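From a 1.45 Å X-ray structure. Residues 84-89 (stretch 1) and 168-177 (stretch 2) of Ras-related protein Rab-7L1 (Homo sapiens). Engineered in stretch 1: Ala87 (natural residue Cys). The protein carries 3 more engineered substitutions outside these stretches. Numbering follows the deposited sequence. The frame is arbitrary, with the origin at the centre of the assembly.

Stretch 1 84-89: ASAAVI
Stretch 2 168-177: AMRVLIEKMM

The contact centres on Leu172, whose two methyls both lie near the strand: Leu172 CD1 is 3.9 Å from Ala86 CB, and Leu172 CD2 is 3.7 Å from Val88 CG2 and 4.1 Å from Ala86 CB, so CD2 touches both residues. Its rotamer, chi1 t (-175°) and chi2 p (62°), places the methyls there, and its CA-to-CB bond points toward the strand. Ala86 and Val88 alternate with the engineered Ala87 (Cys in the natural sequence), whose CB points away, as expected for extended backbone (phi/psi -168/163, -131/139 and -106/113 for 86 to 88; Ile89 continues at -104/112).

The helix, which spans all of stretch 2, runs nearly antiparallel to the strand, at 158° between N-to-C directions, with axes 10.2 Å apart at closest approach. For the register, Val88 CA lies 8.8 Å from Met169 CA. At the other end, Ser85 CA lies 6.8 Å from Met176 CA. The helix has phi near -65° and psi near -40°, with i to i+4 bonds such as Met176 N to Leu172 O, 2.9 Å; this repeat brings Leu172 and Met176 onto the strand-facing side.

Met176 (chi1 m, chi2 t, chi3 m) places SD 3.6 Å from Ala86 CB, where the small alanine admits close approach. Met169 starts sideways, but its m, m, m rotamer brings Met169 SD to 4.1 Å from CG2 of Val88 (chi1 t, 176°). Between the stretches 228 Å² is buried, both sides summed, and no hydrogen bond crosses. Ala86, Val88, Met169, Leu172 and Met176 are buried in the assembly, which suits their apolar side chains.

Toward the edge, partly exposed Ser85 (phi/psi -101/-14, chi1 m) contributes CB, 3.9 Å from Met176 SD; its OG makes no hydrogen bond to the helix. Beyond reach of the strand, Arg170 (chi1 t, chi2 t, chi3 p) and Glu174 (chi1 m, chi2 t) form an i to i+4 salt bridge, Arg170 NH1 to Glu174 OE2 2.8 Å.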

# COMPACT_ATOMS: atom_id res chain seq x y z
N ALA A 84 6.80 1.61 -9.85
CA ALA A 84 5.80 1.97 -8.85
C ALA A 84 6.01 3.41 -8.39
O ALA A 84 7.12 3.94 -8.39
CB ALA A 84 5.89 1.07 -7.62
N SER A 85 4.89 4.04 -8.01
CA SER A 85 4.88 5.41 -7.50
C SER A 85 4.77 5.49 -5.98
O SER A 85 5.03 6.56 -5.42
CB SER A 85 3.71 6.18 -8.14
OG SER A 85 4.05 6.50 -9.49
N ALA A 86 4.42 4.42 -5.30
CA ALA A 86 4.26 4.44 -3.85
C ALA A 86 4.14 3.01 -3.38
O ALA A 86 3.83 2.09 -4.17
CB ALA A 86 2.98 5.19 -3.38
N ALA A 87 4.35 2.81 -2.09
CA ALA A 87 4.12 1.52 -1.47
C ALA A 87 3.29 1.69 -0.21
O ALA A 87 3.47 2.66 0.55
CB ALA A 87 5.44 0.86 -1.07
N VAL A 88 2.35 0.77 -0.02
CA VAL A 88 1.58 0.61 1.20
C VAL A 88 2.14 -0.62 1.86
O VAL A 88 2.09 -1.72 1.27
CB VAL A 88 0.12 0.39 0.88
CG1 VAL A 88 -0.70 0.12 2.14
CG2 VAL A 88 -0.48 1.63 0.18
N ILE A 89 2.79 -0.49 3.00
CA ILE A 89 3.41 -1.59 3.74
C ILE A 89 2.53 -1.91 4.94
O ILE A 89 2.34 -1.04 5.82
CB ILE A 89 4.84 -1.27 4.16
CG1 ILE A 89 5.65 -0.90 2.89
CG2 ILE A 89 5.44 -2.47 4.93
CD1 ILE A 89 7.16 -0.72 3.11
N ALA A 168 -6.75 7.07 4.41
CA ALA A 168 -5.33 6.80 4.27
C ALA A 168 -4.94 6.74 2.79
O ALA A 168 -3.93 7.35 2.38
CB ALA A 168 -4.99 5.49 4.97
N MET A 169 -5.73 6.01 1.97
CA MET A 169 -5.40 5.99 0.54
C MET A 169 -5.54 7.36 -0.10
O MET A 169 -4.74 7.70 -0.99
CB MET A 169 -6.32 5.01 -0.18
CG MET A 169 -6.12 3.55 0.24
SD MET A 169 -4.35 2.97 0.06
CE MET A 169 -4.23 3.05 -1.73
N ARG A 170 -6.53 8.16 0.32
CA ARG A 170 -6.72 9.47 -0.28
C ARG A 170 -5.49 10.35 -0.05
O ARG A 170 -5.03 11.03 -0.97
CB ARG A 170 -7.97 10.14 0.30
CG ARG A 170 -8.19 11.49 -0.34
CD ARG A 170 -9.39 12.26 0.29
NE ARG A 170 -9.27 12.49 1.74
CZ ARG A 170 -8.44 13.38 2.29
NH1 ARG A 170 -7.67 14.18 1.55
NH2 ARG A 170 -8.41 13.50 3.62
N VAL A 171 -4.93 10.34 1.17
CA VAL A 171 -3.78 11.22 1.39
C VAL A 171 -2.56 10.71 0.63
O VAL A 171 -1.72 11.51 0.20
CB VAL A 171 -3.50 11.48 2.89
CG1 VAL A 171 -4.75 12.09 3.58
CG2 VAL A 171 -2.95 10.24 3.57
N LEU A 172 -2.46 9.40 0.42
CA LEU A 172 -1.40 8.88 -0.43
C LEU A 172 -1.57 9.32 -1.89
O LEU A 172 -0.58 9.68 -2.54
CB LEU A 172 -1.34 7.36 -0.31
CG LEU A 172 -0.19 6.69 -1.06
CD1 LEU A 172 1.16 7.14 -0.53
CD2 LEU A 172 -0.35 5.17 -0.97
N ILE A 173 -2.80 9.29 -2.42
CA ILE A 173 -3.03 9.80 -3.78
C ILE A 173 -2.61 11.25 -3.89
O ILE A 173 -1.99 11.66 -4.88
CB ILE A 173 -4.51 9.64 -4.16
CG1 ILE A 173 -4.84 8.17 -4.26
CG2 ILE A 173 -4.84 10.40 -5.49
CD1 ILE A 173 -6.41 7.91 -4.40
N GLU A 174 -2.98 12.06 -2.89
CA GLU A 174 -2.64 13.47 -2.98
C GLU A 174 -1.14 13.66 -2.96
O GLU A 174 -0.62 14.53 -3.68
CB GLU A 174 -3.38 14.25 -1.90
CG GLU A 174 -4.92 14.07 -2.03
CD GLU A 174 -5.72 14.97 -1.14
OE1 GLU A 174 -5.10 15.88 -0.56
OE2 GLU A 174 -6.97 14.83 -1.04
N LYS A 175 -0.43 12.80 -2.24
CA LYS A 175 1.04 12.90 -2.25
C LYS A 175 1.62 12.48 -3.60
O LYS A 175 2.59 13.07 -4.08
CB LYS A 175 1.62 12.04 -1.12
CG LYS A 175 3.17 11.98 -1.11
CD LYS A 175 3.74 13.34 -0.72
CE LYS A 175 3.78 13.47 0.79
NZ LYS A 175 4.48 14.75 1.10
N MET A 176 1.08 11.42 -4.19
CA MET A 176 1.57 10.99 -5.50
C MET A 176 1.30 12.06 -6.55
O MET A 176 2.12 12.28 -7.45
CB MET A 176 0.91 9.68 -5.92
CG MET A 176 1.38 8.47 -5.03
SD MET A 176 0.81 6.90 -5.66
CE MET A 176 -1.01 7.03 -5.46
N MET A 177 0.16 12.77 -6.44
CA MET A 177 -0.09 13.88 -7.35
C MET A 177 0.92 15.01 -7.15
O MET A 177 1.43 15.59 -8.12
CB MET A 177 -1.53 14.39 -7.17
CG MET A 177 -2.58 13.41 -7.72
SD MET A 177 -2.54 13.34 -9.51
CE MET A 177 -3.32 14.90 -9.95